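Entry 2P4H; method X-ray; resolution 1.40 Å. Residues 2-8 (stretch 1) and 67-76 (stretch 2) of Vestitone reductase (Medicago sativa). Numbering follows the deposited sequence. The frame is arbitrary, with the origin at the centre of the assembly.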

ATOM      1  N   GLY A   2      10.451  -7.085 -19.188  1.00 25.06           N
ATOM      2  CA  GLY A   2       9.574  -8.189 -18.849  1.00 21.96           C
ATOM      3  C   GLY A   2       8.163  -7.734 -18.542  1.00 20.98           C
ATOM      4  O   GLY A   2       7.890  -6.538 -18.443  1.00 20.15           O
ATOM      5  N   ARG A   3       7.262  -8.697 -18.387  1.00 19.74           N
ATOM      6  CA  ARG A   3       5.869  -8.398 -18.100  1.00 19.42           C
ATOM      7  C   ARG A   3       5.529  -8.655 -16.637  1.00 16.47           C
ATOM      8  O   ARG A   3       5.930  -9.664 -16.060  1.00 16.28           O
ATOM      9  CB  ARG A   3       4.968  -9.239 -19.008  1.00 21.57           C
ATOM     10  CG  ARG A   3       3.499  -8.879 -18.944  1.00 24.43           C
ATOM     11  CD  ARG A   3       2.779  -9.380 -20.181  1.00 29.68           C
ATOM     12  NE  ARG A   3       3.334  -8.776 -21.391  1.00 32.15           N
ATOM     13  CZ  ARG A   3       2.968  -9.098 -22.627  1.00 34.79           C
ATOM     14  NH1 ARG A   3       2.041 -10.024 -22.830  1.00 36.94           N
ATOM     15  NH2 ARG A   3       3.536  -8.496 -23.663  1.00 35.75           N
ATOM     16  N   VAL A   4       4.793  -7.727 -16.038  1.00 15.19           N
ATOM     17  CA  VAL A   4       4.391  -7.857 -14.644  1.00 14.29           C
ATOM     18  C   VAL A   4       2.873  -7.772 -14.537  1.00 14.11           C
ATOM     19  O   VAL A   4       2.248  -6.912 -15.156  1.00 14.60           O
ATOM     20  CB  VAL A   4       5.016  -6.738 -13.773  1.00 14.43           C
ATOM     21  CG1 VAL A   4       4.510  -6.839 -12.339  1.00 16.04           C
ATOM     22  CG2 VAL A   4       6.533  -6.847 -13.804  1.00 16.76           C
ATOM     23  N   CYS A   5       2.281  -8.678 -13.763  1.00 13.51           N
ATOM     24  CA  CYS A   5       0.835  -8.669 -13.568  1.00 13.23           C
ATOM     25  C   CYS A   5       0.529  -7.923 -12.275  1.00 13.14           C
ATOM     26  O   CYS A   5       1.039  -8.282 -11.211  1.00 13.74           O
ATOM     27  CB  CYS A   5       0.286 -10.095 -13.477  1.00 13.84           C
ATOM     28  SG  CYS A   5      -1.517 -10.160 -13.275  1.00 15.42           S
ATOM     29  N   VAL A   6      -0.303  -6.893 -12.381  1.00 12.63           N
ATOM     30  CA  VAL A   6      -0.692  -6.071 -11.238  1.00 12.74           C
ATOM     31  C   VAL A   6      -2.193  -6.189 -10.993  1.00 13.03           C
ATOM     32  O   VAL A   6      -2.987  -5.891 -11.882  1.00 12.82           O
ATOM     33  CB  VAL A   6      -0.386  -4.574 -11.496  1.00 11.55           C
ATOM     34  CG1 VAL A   6      -0.768  -3.741 -10.280  1.00 13.22           C
ATOM     35  CG2 VAL A   6       1.086  -4.381 -11.828  1.00 13.21           C
ATOM     36  N   THR A   7      -2.590  -6.625  -9.803  1.00 12.47           N
ATOM     37  CA  THR A   7      -4.016  -6.712  -9.503  1.00 13.34           C
ATOM     38  C   THR A   7      -4.449  -5.372  -8.917  1.00 14.19           C
ATOM     39  O   THR A   7      -3.615  -4.609  -8.424  1.00 14.10           O
ATOM     40  CB  THR A   7      -4.338  -7.821  -8.486  1.00 13.32           C
ATOM     41  OG1 THR A   7      -3.715  -7.515  -7.232  1.00 12.89           O
ATOM     42  CG2 THR A   7      -3.845  -9.165  -8.991  1.00 13.79           C
ATOM     43  N   GLY A   8      -5.747  -5.084  -8.980  1.00 15.58           N
ATOM     44  CA  GLY A   8      -6.257  -3.826  -8.458  1.00 15.17           C
ATOM     45  C   GLY A   8      -5.736  -2.642  -9.253  1.00 14.72           C
ATOM     46  O   GLY A   8      -5.415  -1.594  -8.689  1.00 14.53           O
TER
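Stretch 2, residues 67-76: SFAAAIEGCV

Stretch 1 is extended. From Arg-3 to Thr-7 its phi values lie between -89° and -124° and its psi values between 122° and 159°, the signature of a beta strand. Stretch 2 is compact by comparison. A short, weakly bonded helix at about 69-72 is supported by Ile-72 N to Phe-68 O at 3.1 Å and by a weak bond from Glu-73 N to Ala-70 O at 3.4 Å. A type II beta turn then runs from Ile-72 to Cys-75, closed by Cys-75 N to Ile-72 O at 3.1 Å. The angles at its two central residues fit that class: -59/128 at Glu-73 and 72/5 at Gly-74, where the positive phi by itself favours glycine.

The direction of stretch 2 follows from the register. The CA atoms of Arg-3 and Cys-75 are 4.7 Å apart and those of Cys-5 and Ile-72 are 5.8 Å apart, while farther along the strand Thr-7 meets Phe-68. As the strand numbering rises, that of its partners falls, so the two segments run in opposite senses. The contact buries 383 Å² in total, both sides summed.

Direct polar contact between the backbones rests on a single hydrogen bond, from Val-76 N to Arg-3 O, at 2.8 Å with an N-H...O angle of 154°. Both values indicate a well-formed bond. Beside this bond, at the last residue of the turn, Cys-75 CA lies 3.2 Å from Arg-3 O. The amide of the same arginine is linked to the turn through a water, which accepts from Arg-3 N at 2.9 Å and donates to Gly-74 O at 2.6 Å. Arg-3 thus engages stretch 2 through both its carbonyl and its amide, directly in one case and through solvent in the other.

The remaining contacts are mainly packing. Cys-5 points its CA-to-CB bond toward stretch 2 and, with chi1 near 180° (t), places SG 4.0 Å from Ala-71 CB and 4.1 Å from Ile-72 CG2. The same SG is 3.6 Å from Ala-71 O, a distance that alone does not establish a hydrogen bond. Cys-75 SG, in the m rotamer, approaches the strand at several points: it is 3.8 Å from Cys-5 N, 4.0 Å from Cys-5 CB and 3.8 Å from Arg-3 CG. The end of the Arg-3 side chain nevertheless leads away, and its NE is hydrogen-bonded elsewhere in the structure.

Smaller contacts complete the packing. Val-4 directs its CA-to-CB bond away from stretch 2, yet its CG2 still comes within 4.2 Å of Val-76 CG2. Nearby, Gly-2 CA is 4.3 Å from Val-76 CG2; an ideal CB on Gly-2 would lie 3.0 Å from Val-76 CG2, a tight fit, though the backbone angles of Gly-2 (124/172) by themselves already call for glycine. Farther along, Thr-7 CG2 approaches the Phe-68 ring obliquely, 4.2 Å from CE1.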

ATOM      1  N   SER A  67      -8.917 -18.212 -13.114  1.00 15.11           N
ATOM      2  CA  SER A  67      -9.286 -16.981 -13.804  1.00 15.02           C
ATOM      3  C   SER A  67      -8.089 -16.044 -13.978  1.00 14.93           C
ATOM      4  O   SER A  67      -8.179 -15.045 -14.693  1.00 15.87           O
ATOM      5  CB  SER A  67     -10.407 -16.254 -13.054  1.00 15.69           C
ATOM      6  OG  SER A  67      -9.919 -15.587 -11.901  1.00 16.24           O
ATOM      7  N   PHE A  68      -6.975 -16.369 -13.322  1.00 14.17           N
ATOM      8  CA  PHE A  68      -5.754 -15.565 -13.412  1.00 14.77           C
ATOM      9  C   PHE A  68      -4.710 -16.177 -14.343  1.00 15.14           C
ATOM     10  O   PHE A  68      -3.685 -15.554 -14.619  1.00 15.28           O
ATOM     11  CB  PHE A  68      -5.113 -15.405 -12.029  1.00 13.79           C
ATOM     12  CG  PHE A  68      -5.836 -14.451 -11.128  1.00 13.91           C
ATOM     13  CD1 PHE A  68      -5.711 -13.075 -11.309  1.00 14.32           C
ATOM     14  CD2 PHE A  68      -6.645 -14.924 -10.101  1.00 14.47           C
ATOM     15  CE1 PHE A  68      -6.386 -12.184 -10.478  1.00 15.56           C
ATOM     16  CE2 PHE A  68      -7.324 -14.042  -9.265  1.00 15.65           C
ATOM     17  CZ  PHE A  68      -7.193 -12.670  -9.454  1.00 15.63           C
ATOM     18  N   ALA A  69      -4.962 -17.393 -14.819  1.00 16.01           N
ATOM     19  CA  ALA A  69      -4.011 -18.086 -15.686  1.00 16.54           C
ATOM     20  C   ALA A  69      -3.489 -17.255 -16.854  1.00 16.18           C
ATOM     21  O   ALA A  69      -2.280 -17.153 -17.054  1.00 16.96           O
ATOM     22  CB  ALA A  69      -4.628 -19.385 -16.203  1.00 17.75           C
ATOM     23  N   ALA A  70      -4.392 -16.657 -17.622  1.00 16.87           N
ATOM     24  CA  ALA A  70      -3.980 -15.852 -18.763  1.00 17.01           C
ATOM     25  C   ALA A  70      -3.249 -14.577 -18.341  1.00 17.35           C
ATOM     26  O   ALA A  70      -2.268 -14.177 -18.969  1.00 18.12           O
ATOM     27  CB  ALA A  70      -5.195 -15.498 -19.615  1.00 18.39           C
ATOM     28  N   ALA A  71      -3.725 -13.948 -17.271  1.00 16.10           N
ATOM     29  CA  ALA A  71      -3.127 -12.711 -16.787  1.00 15.63           C
ATOM     30  C   ALA A  71      -1.689 -12.841 -16.291  1.00 15.72           C
ATOM     31  O   ALA A  71      -0.926 -11.876 -16.360  1.00 16.04           O
ATOM     32  CB  ALA A  71      -3.999 -12.111 -15.688  1.00 16.16           C
ATOM     33  N   ILE A  72      -1.310 -14.014 -15.792  1.00 15.65           N
ATOM     34  CA  ILE A  72       0.052 -14.198 -15.288  1.00 15.46           C
ATOM     35  C   ILE A  72       0.961 -14.956 -16.249  1.00 16.29           C
ATOM     36  O   ILE A  72       2.153 -15.119 -15.986  1.00 15.78           O
ATOM     37  CB  ILE A  72       0.066 -14.934 -13.924  1.00 15.19           C
ATOM     38  CG1 ILE A  72      -0.379 -16.388 -14.096  1.00 16.35           C
ATOM     39  CG2 ILE A  72      -0.835 -14.203 -12.935  1.00 15.72           C
ATOM     40  CD1 ILE A  72      -0.159 -17.244 -12.856  1.00 18.40           C
ATOM     41  N   GLU A  73       0.404 -15.415 -17.364  1.00 17.60           N
ATOM     42  CA  GLU A  73       1.184 -16.155 -18.344  1.00 19.34           C
ATOM     43  C   GLU A  73       2.359 -15.325 -18.854  1.00 17.73           C
ATOM     44  O   GLU A  73       2.187 -14.186 -19.287  1.00 19.06           O
ATOM     45  CB  GLU A  73       0.294 -16.567 -19.520  1.00 21.55           C
ATOM     46  CG  GLU A  73       1.030 -17.308 -20.629  1.00 26.11           C
ATOM     47  CD  GLU A  73       1.548 -18.662 -20.186  1.00 29.17           C
ATOM     48  OE1 GLU A  73       2.312 -19.287 -20.952  1.00 32.28           O
ATOM     49  OE2 GLU A  73       1.186 -19.109 -19.077  1.00 32.05           O
ATOM     50  N   GLY A  74       3.555 -15.904 -18.788  1.00 18.38           N
ATOM     51  CA  GLY A  74       4.749 -15.223 -19.260  1.00 18.52           C
ATOM     52  C   GLY A  74       5.266 -14.069 -18.420  1.00 19.61           C
ATOM     53  O   GLY A  74       6.220 -13.397 -18.816  1.00 22.02           O
ATOM     54  N   CYS A  75       4.656 -13.833 -17.261  1.00 18.00           N
ATOM     55  CA  CYS A  75       5.080 -12.736 -16.394  1.00 17.26           C
ATOM     56  C   CYS A  75       6.287 -13.065 -15.524  1.00 16.26           C
ATOM     57  O   CYS A  75       6.444 -14.191 -15.056  1.00 16.93           O
ATOM     58  CB  CYS A  75       3.918 -12.297 -15.498  1.00 16.46           C
ATOM     59  SG  CYS A  75       2.589 -11.463 -16.380  1.00 16.95           S
ATOM     60  N   VAL A  76       7.138 -12.066 -15.311  1.00 16.59           N
ATOM     61  CA  VAL A  76       8.328 -12.238 -14.486  1.00 16.25           C
ATOM     62  C   VAL A  76       8.013 -11.867 -13.042  1.00 15.95           C
ATOM     63  O   VAL A  76       8.748 -12.218 -12.123  1.00 16.44           O
ATOM     64  CB  VAL A  76       9.498 -11.363 -14.996  1.00 17.25           C
ATOM     65  CG1 VAL A  76       9.874 -11.776 -16.410  1.00 22.25           C
ATOM     66  CG2 VAL A  76       9.111  -9.891 -14.957  1.00 19.10           C
TER
HETATM   67  O   HOH W   1       7.943 -11.409 -18.951  1.00 27.24           O